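Homoserine O-acetyltransferase (Bacillus anthracis str. 'Ames Ancestor', PDB 3I1I) probably transfers an acetyl group from acetyl-CoA to the hydroxyl of L-homoserine, an activation step towards methionine synthesis. Local coordinates at residues 239-244 / 262-267; 247-250 / 255-258. All blocks are in the same frame, centred on the assembly; numbering follows the deposited sequence. Where two conformers were deposited one is given.

Interaction 1: 239-244 / 262-267; sequences TTYPRN and KEINKL
Tyr-241 and Glu-263 mark the closest backbone approach, with their CA atoms 7.0 Å apart. Tyr-241 is the first residue to leave helical angles after helix 234-240, and it faces the flank of helix 259-270. Both helices belong to the helical insertion that follows strand 174-178 of the alpha/beta hydrolase fold, as in the lid of many relatives. The contact is built round the Tyr-241 ring. Its CG lies beside the backbone N and anti to the carbonyl carbon (chi1 -40°), which sends the ring across to the helix. Ile-264 crosses it at about a right angle. Its CG1 makes a CH-pi contact 4.0 Å from the centroid of the Tyr-241 ring, 12° off the ring normal, so over the face. On the opposite face Thr-240 CG2 sits nearer the rim, so the ring lies between Ile-264 of helix 259-270 and Thr-240, the residue before it in the chain. Glu-263 brings its carboxylate to the ring edge. Its OE2 is in the ring plane and 3.5 Å from Tyr-241 CB. No hydrogen bond joins the segments. Phe-228 of helix 217-228 touches both Tyr-241 and Leu-267, and Val-190 of the second subunit packs on Ile-264. Leu-267 meets the tyrosine from the opposite direction, at the far end of the ring: its CD1 comes 3.5 Å from Tyr-241 CE2.

Interaction 2: 247-250 / 255-258; sequences EVEP and SSLT
Pro-250 lays its ring against the backbone of Leu-257 and Thr-258. Its CG is 3.6 Å from Leu-257 O and 3.8 Å from Thr-258 CA. The two segments are the arms of a tight loop in the helical insertion of this alpha/beta hydrolase fold, and the second arm ends in the N-cap of helix 259-270. The backbones are nearest at Pro-250 and Ser-256, whose CA atoms are 4.6 Å apart. There Pro-250 CA makes a CA-H...O contact of 3.6 Å with Ser-256 O. Thr-258 is the N-cap residue, and its side chain caps a backbone N of the helix. Its OG1 lies between the backbone N and the carbonyl carbon (chi1 63°), while CG2 packs on Pro-250 CB. Glu-261 OE1 accepts from Thr-258 N, as the N3 side chain does in a capping box. Glu-247 also serves this helix start. Its extended chain brings OE2 to 3.4 Å from Thr-258 CA, and the same oxygen accepts a hydrogen bond from Ser-259 N. The negative charge there would probably suit the helix dipole. Leu-289 and Leu-288 of the second subunit pack on Pro-250 and Thr-258, respectively. Across the other end of the loop, Glu-249 bends at chi2 (54°) towards Ser-256. Two conformers of Glu-249 were modelled, so this link may be partial: in one, Ser-256 OG donates to the anti lone pair of Glu-249 OE1 at 2.8 Å.

In the fold
Both interactions involve the chain that runs from the end of helix 234-240 into helix 259-270. Interaction 2 closes a short loop within the longer excursion that interaction 1 spans. Their centres are about 13 Å apart. They meet through Leu-257, whose CD1 is 3.4 Å from Asn-265 ND2. Asn-244 OD1 also ties them together, as it accepts from Glu-247 N. Both contacts touch the second subunit. Arg-243 donates hydrogen bonds to Asn-184 O and Leu-288 O of that subunit. The contact centres lie about 26 Å and 36 Å from the chain centre. A probable catalytic triad, Ser-155, His-351 and Asp-318, is formed by residues outside both interactions.

Interaction 1: 239-244 / 262-267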
# COMPACT_ATOMS: atom_id res chain seq x y z
N THR A 239 -1.56 17.89 -11.52
CA THR A 239 -1.18 19.31 -11.56
C THR A 239 -0.45 19.81 -10.32
O THR A 239 0.31 20.74 -10.42
CB THR A 239 -2.40 20.21 -11.80
OG1 THR A 239 -3.33 20.00 -10.72
CG2 THR A 239 -3.06 19.83 -13.15
N THR A 240 -0.63 19.22 -9.15
CA THR A 240 0.04 19.74 -7.95
C THR A 240 1.47 19.20 -7.77
O THR A 240 2.33 19.92 -7.24
CB THR A 240 -0.80 19.45 -6.66
OG1 THR A 240 -2.11 19.97 -6.85
CG2 THR A 240 -0.17 20.07 -5.39
N TYR A 241 1.71 17.95 -8.19
CA TYR A 241 3.04 17.36 -8.17
C TYR A 241 3.37 16.87 -9.59
O TYR A 241 3.44 15.65 -9.86
CB TYR A 241 3.12 16.23 -7.12
CG TYR A 241 2.37 16.59 -5.86
CD1 TYR A 241 1.04 16.18 -5.69
CD2 TYR A 241 2.96 17.39 -4.87
CE1 TYR A 241 0.33 16.53 -4.57
CE2 TYR A 241 2.25 17.77 -3.75
CZ TYR A 241 0.93 17.32 -3.60
OH TYR A 241 0.20 17.66 -2.50
N PRO A 242 3.56 17.81 -10.52
CA PRO A 242 3.64 17.40 -11.92
C PRO A 242 4.92 16.64 -12.22
O PRO A 242 5.96 16.83 -11.57
CB PRO A 242 3.61 18.74 -12.68
CG PRO A 242 4.24 19.73 -11.73
CD PRO A 242 3.95 19.22 -10.32
N ARG A 243 4.86 15.81 -13.24
CA ARG A 243 6.03 15.08 -13.68
C ARG A 243 7.10 16.01 -14.25
O ARG A 243 6.83 16.86 -15.04
CB ARG A 243 5.60 14.04 -14.72
CG ARG A 243 6.66 13.01 -15.05
CD ARG A 243 6.09 11.92 -16.00
NE ARG A 243 5.28 10.96 -15.28
CZ ARG A 243 5.75 9.87 -14.66
NH1 ARG A 243 7.04 9.59 -14.66
NH2 ARG A 243 4.91 9.03 -14.04
N ASN A 244 8.33 15.81 -13.83
CA ASN A 244 9.49 16.47 -14.43
C ASN A 244 10.05 15.54 -15.51
O ASN A 244 10.62 14.50 -15.19
CB ASN A 244 10.53 16.75 -13.36
CG ASN A 244 11.81 17.36 -13.92
OD1 ASN A 244 12.14 17.24 -15.11
ND2 ASN A 244 12.56 17.99 -13.05
N LYS A 262 9.47 12.79 -4.16
CA LYS A 262 10.07 13.62 -3.12
C LYS A 262 9.08 14.58 -2.47
O LYS A 262 9.01 14.65 -1.25
CB LYS A 262 11.23 14.43 -3.68
CG LYS A 262 12.50 13.62 -3.83
CD LYS A 262 13.59 14.38 -4.54
CE LYS A 262 14.74 13.43 -4.83
NZ LYS A 262 15.78 14.09 -5.72
N GLU A 263 8.34 15.34 -3.28
CA GLU A 263 7.33 16.25 -2.73
C GLU A 263 6.34 15.46 -1.86
O GLU A 263 6.17 15.75 -0.70
CB GLU A 263 6.63 17.04 -3.84
CG GLU A 263 7.61 17.92 -4.62
CD GLU A 263 7.23 18.23 -6.11
OE1 GLU A 263 7.95 19.10 -6.69
OE2 GLU A 263 6.27 17.66 -6.71
N ILE A 264 5.76 14.40 -2.40
CA ILE A 264 4.77 13.62 -1.66
C ILE A 264 5.37 12.94 -0.43
O ILE A 264 4.74 12.93 0.61
CB ILE A 264 4.01 12.63 -2.57
CG1 ILE A 264 3.17 13.42 -3.58
CG2 ILE A 264 3.15 11.68 -1.75
CD1 ILE A 264 2.80 12.67 -4.85
N ASN A 265 6.59 12.43 -0.51
CA ASN A 265 7.25 11.89 0.68
C ASN A 265 7.34 12.93 1.79
O ASN A 265 7.05 12.65 2.96
CB ASN A 265 8.66 11.42 0.39
CG ASN A 265 8.71 10.05 -0.21
OD1 ASN A 265 7.68 9.43 -0.50
ND2 ASN A 265 9.93 9.58 -0.47
N LYS A 266 7.74 14.14 1.41
CA LYS A 266 7.89 15.21 2.38
C LYS A 266 6.57 15.50 3.10
O LYS A 266 6.55 15.57 4.33
CB LYS A 266 8.42 16.48 1.71
CG LYS A 266 9.04 17.46 2.66
CD LYS A 266 10.02 18.43 1.90
CE LYS A 266 9.55 19.91 1.88
NZ LYS A 266 10.37 20.81 2.82
N LEU A 267 5.49 15.65 2.34
CA LEU A 267 4.19 15.94 2.93
C LEU A 267 3.74 14.80 3.85
O LEU A 267 3.24 15.04 4.92
CB LEU A 267 3.10 16.11 1.86
CG LEU A 267 3.22 17.32 0.94
CD1 LEU A 267 2.24 17.21 -0.26
CD2 LEU A 267 2.98 18.60 1.76

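Interaction 2: 247-250 / 255-258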
# COMPACT_ATOMS: atom_id res chain seq x y z
N GLU A 247 14.58 15.57 -15.59
CA GLU A 247 15.52 14.93 -14.65
C GLU A 247 15.86 13.48 -15.08
O GLU A 247 14.97 12.71 -15.49
CB GLU A 247 15.00 14.97 -13.21
CG GLU A 247 13.72 14.16 -12.97
CD GLU A 247 13.19 14.20 -11.54
OE1 GLU A 247 13.88 14.74 -10.61
OE2 GLU A 247 12.06 13.66 -11.34
N VAL A 248 17.16 13.14 -15.04
CA VAL A 248 17.66 11.85 -15.46
C VAL A 248 17.96 10.91 -14.29
O VAL A 248 17.99 9.72 -14.45
CB VAL A 248 18.97 11.99 -16.34
CG1 VAL A 248 18.71 12.89 -17.59
CG2 VAL A 248 20.15 12.48 -15.49
N GLU A 249 18.14 11.43 -13.10
CA GLU A 249 18.64 10.57 -12.00
C GLU A 249 17.66 9.45 -11.63
O GLU A 249 18.08 8.33 -11.39
CB GLU A 249 19.05 11.36 -10.76
CG GLU A 249 19.58 10.52 -9.60
CD GLU A 249 20.73 9.58 -9.97
OE1 GLU A 249 20.84 8.49 -9.34
OE2 GLU A 249 21.53 9.92 -10.88
N PRO A 250 16.34 9.71 -11.63
CA PRO A 250 15.42 8.57 -11.38
C PRO A 250 15.57 7.35 -12.35
O PRO A 250 15.24 6.23 -11.97
CB PRO A 250 14.02 9.19 -11.55
CG PRO A 250 14.26 10.70 -11.25
CD PRO A 250 15.60 10.96 -11.90
N SER A 255 16.45 3.12 -6.71
CA SER A 255 16.17 3.90 -5.49
C SER A 255 16.19 5.41 -5.68
O SER A 255 15.88 6.14 -4.76
CB SER A 255 17.13 3.48 -4.36
OG SER A 255 18.46 3.62 -4.82
N SER A 256 16.48 5.90 -6.86
CA SER A 256 16.40 7.34 -7.04
C SER A 256 14.96 7.80 -7.25
O SER A 256 14.29 7.40 -8.17
CB SER A 256 17.27 7.77 -8.21
OG SER A 256 18.64 7.66 -7.84
N LEU A 257 14.50 8.69 -6.37
CA LEU A 257 13.12 9.14 -6.44
C LEU A 257 12.94 10.23 -7.49
O LEU A 257 13.84 11.05 -7.73
CB LEU A 257 12.67 9.65 -5.08
CG LEU A 257 12.81 8.65 -3.92
CD1 LEU A 257 12.58 9.38 -2.61
CD2 LEU A 257 11.83 7.46 -4.06
N THR A 258 11.77 10.23 -8.12
CA THR A 258 11.33 11.35 -8.96
C THR A 258 11.01 12.54 -8.07
O THR A 258 10.91 12.43 -6.83
CB THR A 258 10.04 11.00 -9.78
OG1 THR A 258 8.94 10.73 -8.89
CG2 THR A 258 10.28 9.84 -10.72